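Local structure of response regulator (Colwellia psychrerythraea, 3EQZ) at residues 10-13 with 14-17; 87-90 with 91-95; 114-117 with 118-122. The protein is a response regulator with a CheY-like receiver domain and probably relays signals in a two-component system. All coordinates share one frame; numbering follows the deposited sequence.

Interaction 1. Residues 10-13 with 14-17; sequences DDDT and LTCN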
ATOM      1  N   ASP B  10      24.002   5.000  -5.436  1.00 32.91           N
ATOM      2  CA  ASP B  10      23.162   6.103  -5.889  1.00 34.98           C
ATOM      3  C   ASP B  10      23.857   6.639  -7.100  1.00 36.33           C
ATOM      4  O   ASP B  10      25.023   7.058  -7.009  1.00 35.41           O
ATOM      5  CB  ASP B  10      23.143   7.185  -4.809  1.00 36.22           C
ATOM      6  CG  ASP B  10      22.183   8.345  -5.123  1.00 40.55           C
ATOM      7  OD1 ASP B  10      21.613   8.424  -6.255  1.00 42.54           O
ATOM      8  OD2 ASP B  10      21.981   9.171  -4.192  1.00 46.45           O
ATOM      9  N   ASP B  11      23.181   6.647  -8.244  1.00 38.53           N
ATOM     10  CA  ASP B  11      23.859   7.135  -9.458  1.00 40.99           C
ATOM     11  C   ASP B  11      23.790   8.678  -9.623  1.00 42.31           C
ATOM     12  O   ASP B  11      24.298   9.235 -10.585  1.00 42.58           O
ATOM     13  CB  ASP B  11      23.369   6.398 -10.702  1.00 40.67           C
ATOM     14  CG  ASP B  11      21.902   6.619 -10.958  1.00 42.47           C
ATOM     15  OD1 ASP B  11      21.230   7.307 -10.165  1.00 45.60           O
ATOM     16  OD2 ASP B  11      21.415   6.117 -11.968  1.00 44.88           O
ATOM     17  N   ASP B  12      23.173   9.362  -8.669  1.00 42.89           N
ATOM     18  CA  ASP B  12      23.115  10.808  -8.733  1.00 44.04           C
ATOM     19  C   ASP B  12      24.287  11.373  -7.921  1.00 43.80           C
ATOM     20  O   ASP B  12      24.413  11.159  -6.723  1.00 42.81           O
ATOM     21  CB  ASP B  12      21.768  11.322  -8.226  1.00 44.81           C
ATOM     22  CG  ASP B  12      21.633  12.843  -8.345  1.00 48.27           C
ATOM     23  OD1 ASP B  12      22.138  13.580  -7.472  1.00 49.57           O
ATOM     24  OD2 ASP B  12      21.006  13.310  -9.312  1.00 54.09           O
ATOM     25  N   THR B  13      25.162  12.080  -8.612  1.00 44.40           N
ATOM     26  CA  THR B  13      26.420  12.496  -8.032  1.00 44.70           C
ATOM     27  C   THR B  13      26.220  13.427  -6.839  1.00 43.46           C
ATOM     28  O   THR B  13      26.905  13.304  -5.849  1.00 43.45           O
ATOM     29  CB  THR B  13      27.305  13.134  -9.117  1.00 45.53           C
ATOM     30  OG1 THR B  13      27.676  12.111 -10.059  1.00 47.73           O
ATOM     31  CG2 THR B  13      28.594  13.725  -8.487  1.00 48.20           C
ATOM     32  N   LEU B  14      25.276  14.358  -6.944  1.00 42.98           N
ATOM     33  CA  LEU B  14      25.002  15.297  -5.859  1.00 42.12           C
ATOM     34  C   LEU B  14      24.426  14.640  -4.586  1.00 41.83           C
ATOM     35  O   LEU B  14      24.897  14.909  -3.486  1.00 40.50           O
ATOM     36  CB  LEU B  14      24.065  16.378  -6.348  1.00 43.17           C
ATOM     37  CG  LEU B  14      24.770  17.295  -7.386  1.00 44.30           C
ATOM     38  CD1 LEU B  14      23.808  18.323  -7.971  1.00 47.35           C
ATOM     39  CD2 LEU B  14      25.943  17.969  -6.731  1.00 41.80           C
ATOM     40  N   THR B  15      23.394  13.794  -4.733  1.00 40.32           N
ATOM     41  CA  THR B  15      22.752  13.205  -3.545  1.00 39.57           C
ATOM     42  C   THR B  15      23.673  12.137  -2.991  1.00 38.42           C
ATOM     43  O   THR B  15      23.761  11.945  -1.775  1.00 37.79           O
ATOM     44  CB  THR B  15      21.316  12.662  -3.814  1.00 40.00           C
ATOM     45  OG1 THR B  15      21.305  11.864  -5.002  1.00 39.96           O
ATOM     46  CG2 THR B  15      20.315  13.832  -3.950  1.00 40.05           C
ATOM     47  N   CYS B  16      24.426  11.503  -3.883  1.00 36.94           N
ATOM     48  CA  CYS B  16      25.475  10.593  -3.458  1.00 36.97           C
ATOM     49  C   CYS B  16      26.558  11.207  -2.548  1.00 36.85           C
ATOM     50  O   CYS B  16      26.960  10.642  -1.506  1.00 35.95           O
ATOM     51  CB  CYS B  16      26.148  10.002  -4.698  1.00 37.16           C
ATOM     52  SG  CYS B  16      27.059   8.497  -4.309  1.00 42.99           S
ATOM     53  N   ASN B  17      27.084  12.348  -2.995  1.00 36.27           N
ATOM     54  CA  ASN B  17      28.089  13.088  -2.248  1.00 35.59           C
ATOM     55  C   ASN B  17      27.532  13.602  -0.906  1.00 35.09           C
ATOM     56  O   ASN B  17      28.247  13.594   0.142  1.00 35.33           O
ATOM     57  CB  ASN B  17      28.561  14.295  -3.067  1.00 35.50           C
ATOM     58  CG  ASN B  17      29.403  15.218  -2.253  1.00 34.95           C
ATOM     59  OD1 ASN B  17      28.972  16.326  -1.868  1.00 36.31           O
ATOM     60  ND2 ASN B  17      30.600  14.735  -1.892  1.00 33.85           N
TER
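An N-cap joins the loop after strand 6-9 to the first turn of helix 13-23, and two acidic side chains of that loop, Asp10 and Asp12, converge on Thr15. Asp12 is the capping residue: its OD1 accepts from Thr15 N at 3.0 Å through the anti lone pair, and the bond is nearly straight (165°). The hydroxyl of Thr15 lies between two carboxylates, OG1 being 2.9 Å from Asp10 OD2 and 3.1 Å from Asp12 OD1; its one proton can serve either. With chi1 at 47°, OG1 is tucked between the backbone N and carbonyl carbon of Thr15, turned back to the loop, and the Thr15 side chain crosses those of Asp10 and Asp12 at about a right angle. The other oxygen of Asp10, OD1, closes an Asx turn, met by Asp12 N at 3.0 Å from above the carboxylate plane. Behind the cap, Cys16 N bonds to Asp12 O at 2.9 Å, beginning the regular helical pattern, while Cys16 CB packs 4.1 Å from Asp10 CB. Acidic residues at this strand end are characteristic of receiver domains. Asp12 OD1 takes up an N-H lacking a helical carbonyl, and the Thr15 hydroxyl ties the Asx turn to the cap.

Interaction 2. Residues 87-90 with 91-95; sequences VLHS and AETLA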
ATOM      1  N   VAL B  87       5.766   4.604  -2.745  1.00 36.42           N
ATOM      2  CA  VAL B  87       6.889   3.981  -3.473  1.00 35.74           C
ATOM      3  C   VAL B  87       7.970   3.443  -2.519  1.00 34.87           C
ATOM      4  O   VAL B  87       8.427   2.317  -2.646  1.00 34.00           O
ATOM      5  CB  VAL B  87       7.522   4.896  -4.551  1.00 37.08           C
ATOM      6  CG1 VAL B  87       8.712   4.225  -5.221  1.00 36.63           C
ATOM      7  CG2 VAL B  87       6.517   5.286  -5.630  1.00 38.13           C
ATOM      8  N   LEU B  88       8.329   4.230  -1.504  1.00 33.72           N
ATOM      9  CA  LEU B  88       9.347   3.793  -0.572  1.00 31.91           C
ATOM     10  C   LEU B  88       8.829   2.637   0.275  1.00 30.91           C
ATOM     11  O   LEU B  88       9.557   1.665   0.532  1.00 30.42           O
ATOM     12  CB  LEU B  88       9.742   4.976   0.302  1.00 32.94           C
ATOM     13  CG  LEU B  88      10.989   4.808   1.172  1.00 34.40           C
ATOM     14  CD1 LEU B  88      12.275   4.333   0.404  1.00 30.38           C
ATOM     15  CD2 LEU B  88      11.222   6.141   1.899  1.00 36.98           C
ATOM     16  N   HIS B  89       7.572   2.736   0.738  1.00 28.54           N
ATOM     17  CA  HIS B  89       6.968   1.656   1.497  1.00 28.18           C
ATOM     18  C   HIS B  89       6.845   0.359   0.666  1.00 26.72           C
ATOM     19  O   HIS B  89       7.005  -0.733   1.181  1.00 27.01           O
ATOM     20  CB  HIS B  89       5.597   2.099   2.056  1.00 29.95           C
ATOM     21  CG  HIS B  89       4.824   0.996   2.687  1.00 34.14           C
ATOM     22  ND1 HIS B  89       3.910   0.232   1.987  1.00 39.44           N
ATOM     23  CD2 HIS B  89       4.847   0.498   3.949  1.00 38.77           C
ATOM     24  CE1 HIS B  89       3.399  -0.691   2.788  1.00 39.00           C
ATOM     25  NE2 HIS B  89       3.958  -0.554   3.984  1.00 40.56           N
ATOM     26  N   SER B  90       6.553   0.483  -0.627  1.00 26.03           N
ATOM     27  CA  SER B  90       6.511  -0.679  -1.530  1.00 25.92           C
ATOM     28  C   SER B  90       7.851  -1.438  -1.634  1.00 24.39           C
ATOM     29  O   SER B  90       7.887  -2.667  -1.547  1.00 24.33           O
ATOM     30  CB  SER B  90       6.053  -0.249  -2.921  1.00 25.51           C
ATOM     31  OG  SER B  90       4.698   0.158  -2.828  1.00 29.00           O
ATOM     32  N   ALA B  91       8.928  -0.689  -1.812  1.00 24.25           N
ATOM     33  CA  ALA B  91      10.287  -1.239  -1.895  1.00 24.74           C
ATOM     34  C   ALA B  91      10.643  -1.880  -0.586  1.00 25.31           C
ATOM     35  O   ALA B  91      11.237  -2.986  -0.545  1.00 26.48           O
ATOM     36  CB  ALA B  91      11.298  -0.108  -2.196  1.00 23.65           C
ATOM     37  N   GLU B  92      10.312  -1.208   0.519  1.00 24.07           N
ATOM     38  CA  GLU B  92      10.606  -1.808   1.794  1.00 25.23           C
ATOM     39  C   GLU B  92       9.835  -3.135   1.952  1.00 25.54           C
ATOM     40  O   GLU B  92      10.398  -4.161   2.387  1.00 25.52           O
ATOM     41  CB  GLU B  92      10.221  -0.844   2.925  1.00 25.85           C
ATOM     42  CG  GLU B  92      10.391  -1.388   4.307  1.00 31.46           C
ATOM     43  CD  GLU B  92       9.896  -0.364   5.371  1.00 39.68           C
ATOM     44  OE1 GLU B  92       9.126   0.563   5.017  1.00 42.07           O
ATOM     45  OE2 GLU B  92      10.323  -0.462   6.531  1.00 41.02           O
ATOM     46  N   THR B  93       8.549  -3.123   1.601  1.00 25.60           N
ATOM     47  CA  THR B  93       7.729  -4.344   1.731  1.00 26.34           C
ATOM     48  C   THR B  93       8.263  -5.461   0.849  1.00 26.22           C
ATOM     49  O   THR B  93       8.336  -6.644   1.254  1.00 24.29           O
ATOM     50  CB  THR B  93       6.268  -4.051   1.316  1.00 27.12           C
ATOM     51  OG1 THR B  93       5.745  -3.014   2.169  1.00 28.97           O
ATOM     52  CG2 THR B  93       5.370  -5.341   1.410  1.00 25.39           C
ATOM     53  N   LEU B  94       8.593  -5.101  -0.396  1.00 27.00           N
ATOM     54  CA  LEU B  94       9.176  -6.106  -1.308  1.00 27.32           C
ATOM     55  C   LEU B  94      10.449  -6.674  -0.700  1.00 26.28           C
ATOM     56  O   LEU B  94      10.617  -7.877  -0.621  1.00 25.26           O
ATOM     57  CB  LEU B  94       9.467  -5.462  -2.651  1.00 27.38           C
ATOM     58  CG  LEU B  94      10.015  -6.330  -3.786  1.00 31.81           C
ATOM     59  CD1 LEU B  94       9.116  -7.583  -4.111  1.00 31.84           C
ATOM     60  CD2 LEU B  94      10.267  -5.519  -5.059  1.00 31.73           C
ATOM     61  N   ALA B  95      11.351  -5.801  -0.243  1.00 26.10           N
ATOM     62  CA  ALA B  95      12.661  -6.243   0.266  1.00 26.45           C
ATOM     63  C   ALA B  95      12.567  -7.094   1.522  1.00 28.51           C
ATOM     64  O   ALA B  95      13.264  -8.145   1.644  1.00 28.37           O
ATOM     65  CB  ALA B  95      13.603  -5.024   0.530  1.00 25.90           C
TER
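The His89 ring carries the Thr93 hydroxyl over one face: OG1 stands 3.3 Å above the plane, offset toward the rim, with its closest ring atom, CE1, at 3.4 Å. Glu92 OE1 approaches the same ring obliquely, 4.4 Å from CD2. Beyond the segments, the ring stacks on His89 of the third subunit. A chi1 of 172° sets His89 CG opposite the backbone N, carrying the ring alongside the next helical turn, where Thr93 lies. Thr93 OG1 does not depend on the ring for a polar partner, since it donates to His89 O at 2.8 Å. That carbonyl also accepts Thr93 N at 2.9 Å, and the two donors arrive from opposite faces of its plane, so one residue grips the oxygen twice. All this lies on helix 87-97, the crossover helix of the beta-alpha-beta unit between parallel strands 76-81 and 101-107. Its inner side packs on the sheet, Leu88 and Ala91 on Leu79 of strand 76-81 and Leu88 also on Thr105 of strand 101-107. Another side meets the second subunit, where Ser90 packs on Thr93 and Leu94 on Leu94 of that chain. Ser90 O accepts from Leu94 N at 2.8 Å.

Interaction 3. Residues 114-117 with 118-122; sequences VLTC and FLTSL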
ATOM      1  N   VAL B 114      17.947  13.880  10.921  1.00 33.59           N
ATOM      2  CA  VAL B 114      17.456  12.524  11.285  1.00 32.82           C
ATOM      3  C   VAL B 114      18.457  11.438  10.861  1.00 31.40           C
ATOM      4  O   VAL B 114      18.704  10.497  11.606  1.00 30.66           O
ATOM      5  CB  VAL B 114      16.046  12.192  10.669  1.00 33.01           C
ATOM      6  CG1 VAL B 114      15.695  10.724  10.842  1.00 33.24           C
ATOM      7  CG2 VAL B 114      14.971  13.038  11.291  1.00 33.76           C
ATOM      8  N   LEU B 115      19.054  11.579   9.678  1.00 30.61           N
ATOM      9  CA  LEU B 115      19.990  10.563   9.188  1.00 31.08           C
ATOM     10  C   LEU B 115      21.265  10.516  10.070  1.00 30.25           C
ATOM     11  O   LEU B 115      21.781   9.471  10.406  1.00 30.04           O
ATOM     12  CB  LEU B 115      20.352  10.839   7.713  1.00 30.93           C
ATOM     13  CG  LEU B 115      21.341   9.815   7.129  1.00 30.93           C
ATOM     14  CD1 LEU B 115      20.910   8.355   7.253  1.00 29.40           C
ATOM     15  CD2 LEU B 115      21.636  10.111   5.640  1.00 32.94           C
ATOM     16  N   THR B 116      21.760  11.673  10.436  1.00 30.45           N
ATOM     17  CA  THR B 116      22.963  11.765  11.299  1.00 31.41           C
ATOM     18  C   THR B 116      22.691  11.128  12.661  1.00 30.69           C
ATOM     19  O   THR B 116      23.477  10.311  13.176  1.00 29.71           O
ATOM     20  CB  THR B 116      23.355  13.242  11.485  1.00 30.48           C
ATOM     21  OG1 THR B 116      23.682  13.783  10.205  1.00 32.57           O
ATOM     22  CG2 THR B 116      24.596  13.351  12.411  1.00 34.46           C
ATOM     23  N   CYS B 117      21.529  11.477  13.203  1.00 30.59           N
ATOM     24  CA  CYS B 117      21.072  10.914  14.458  1.00 32.82           C
ATOM     25  C   CYS B 117      20.921   9.357  14.399  1.00 31.43           C
ATOM     26  O   CYS B 117      21.474   8.611  15.244  1.00 30.05           O
ATOM     27  CB  CYS B 117      19.766  11.603  14.836  1.00 33.47           C
ATOM     28  SG  CYS B 117      19.209  11.156  16.471  1.00 45.15           S
ATOM     29  N   PHE B 118      20.251   8.853  13.358  1.00 30.76           N
ATOM     30  CA  PHE B 118      20.140   7.409  13.168  1.00 29.55           C
ATOM     31  C   PHE B 118      21.495   6.673  13.021  1.00 29.71           C
ATOM     32  O   PHE B 118      21.740   5.635  13.648  1.00 28.06           O
ATOM     33  CB  PHE B 118      19.224   7.072  11.979  1.00 29.68           C
ATOM     34  CG  PHE B 118      19.116   5.588  11.732  1.00 29.87           C
ATOM     35  CD1 PHE B 118      18.474   4.761  12.649  1.00 29.49           C
ATOM     36  CD2 PHE B 118      19.686   5.015  10.608  1.00 28.96           C
ATOM     37  CE1 PHE B 118      18.407   3.373  12.444  1.00 28.72           C
ATOM     38  CE2 PHE B 118      19.619   3.649  10.393  1.00 28.28           C
ATOM     39  CZ  PHE B 118      18.960   2.827  11.297  1.00 28.70           C
ATOM     40  N   LEU B 119      22.368   7.169  12.147  1.00 30.01           N
ATOM     41  CA  LEU B 119      23.661   6.500  11.980  1.00 30.16           C
ATOM     42  C   LEU B 119      24.491   6.571  13.277  1.00 30.89           C
ATOM     43  O   LEU B 119      25.213   5.647  13.617  1.00 30.80           O
ATOM     44  CB  LEU B 119      24.432   7.121  10.833  1.00 29.72           C
ATOM     45  CG  LEU B 119      23.809   6.956   9.415  1.00 31.61           C
ATOM     46  CD1 LEU B 119      24.592   7.731   8.389  1.00 33.12           C
ATOM     47  CD2 LEU B 119      23.768   5.484   9.041  1.00 32.76           C
ATOM     48  N   THR B 120      24.402   7.674  13.996  1.00 32.01           N
ATOM     49  CA  THR B 120      25.020   7.733  15.315  1.00 34.31           C
ATOM     50  C   THR B 120      24.513   6.618  16.234  1.00 35.97           C
ATOM     51  O   THR B 120      25.329   5.857  16.777  1.00 36.25           O
ATOM     52  CB  THR B 120      24.865   9.129  15.931  1.00 34.87           C
ATOM     53  OG1 THR B 120      25.461  10.075  15.034  1.00 35.13           O
ATOM     54  CG2 THR B 120      25.542   9.247  17.340  1.00 36.51           C
ATOM     55  N   SER B 121      23.194   6.454  16.396  1.00 36.17           N
ATOM     56  CA  SER B 121      22.760   5.340  17.264  1.00 39.02           C
ATOM     57  C   SER B 121      23.190   3.970  16.694  1.00 39.64           C
ATOM     58  O   SER B 121      23.513   3.032  17.450  1.00 39.40           O
ATOM     59  CB  SER B 121      21.249   5.348  17.512  1.00 38.80           C
ATOM     60  OG  SER B 121      20.557   5.063  16.302  1.00 43.94           O
ATOM     61  N   LEU B 122      23.204   3.859  15.366  1.00 39.35           N
ATOM     62  CA  LEU B 122      23.540   2.595  14.713  1.00 40.06           C
ATOM     63  C   LEU B 122      24.976   2.208  15.073  1.00 40.83           C
ATOM     64  O   LEU B 122      25.269   1.048  15.433  1.00 40.11           O
ATOM     65  CB  LEU B 122      23.315   2.686  13.189  1.00 39.32           C
ATOM     66  CG  LEU B 122      23.526   1.398  12.382  1.00 40.73           C
ATOM     67  CD1 LEU B 122      22.644   0.284  12.906  1.00 39.32           C
ATOM     68  CD2 LEU B 122      23.304   1.601  10.841  1.00 36.24           C
TER
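Residues 114-122 run as unbroken alpha helix, with Leu119 N bonded to Leu115 O at 2.9 Å and 174°, and the other i to i+4 pairs kept likewise. One turn apart, Leu115 and Leu119 touch: CD1 of Leu115 lies 3.9 Å from the branch point CG and from CD1 of Leu119. Leu115 leaves the helix with CG trans to its backbone N (chi1 180°), whereas Leu119 takes the other common helical setting (-65°), which brings CG and CD1 back over the preceding turn. The pair faces inward, Leu115 on Leu19 and Ile22 of helix 13-23 and Leu119 on Val23. On a more polar side, Thr120 OG1 donates to Thr116 O at 2.7 Å from above the carbonyl plane, and Thr120 N reaches the same oxygen at 2.9 Å from the opposite face. Ser121 OG bends back to Phe118 O, three residues earlier, at 3.0 Å; that oxygen also takes Leu122 N. Phe118 packs on Asn104 of strand 101-107, and Cys117 meets Cys117 of the third subunit. The shared acceptors Thr116 O and Phe118 O hold the Thr120 and Ser121 hydroxyls against the helix, while Leu115 and Leu119 present one apolar surface to helix 13-23.

The three contacts lie on separate parts of one receiver-type alpha/beta fold, and none touches another. Interaction 1 includes acidic residues after strand 6-9, which in receiver domains usually form part of the acidic pocket; interactions 2 and 3 lie on other helices. Interaction 1 also starts helix 13-23, against which the leucines of interaction 3 pack; their centres are about 19 Å apart and their nearest atoms about 8 Å. Interaction 2 is about 21 Å from each of the others, centre to centre, with nearest atoms about 12 Å from interaction 1 and about 10 Å from interaction 3. The helices of interactions 2 and 3 both pack on strand 101-107, outermost in this chain's sheet, and both meet the third subunit.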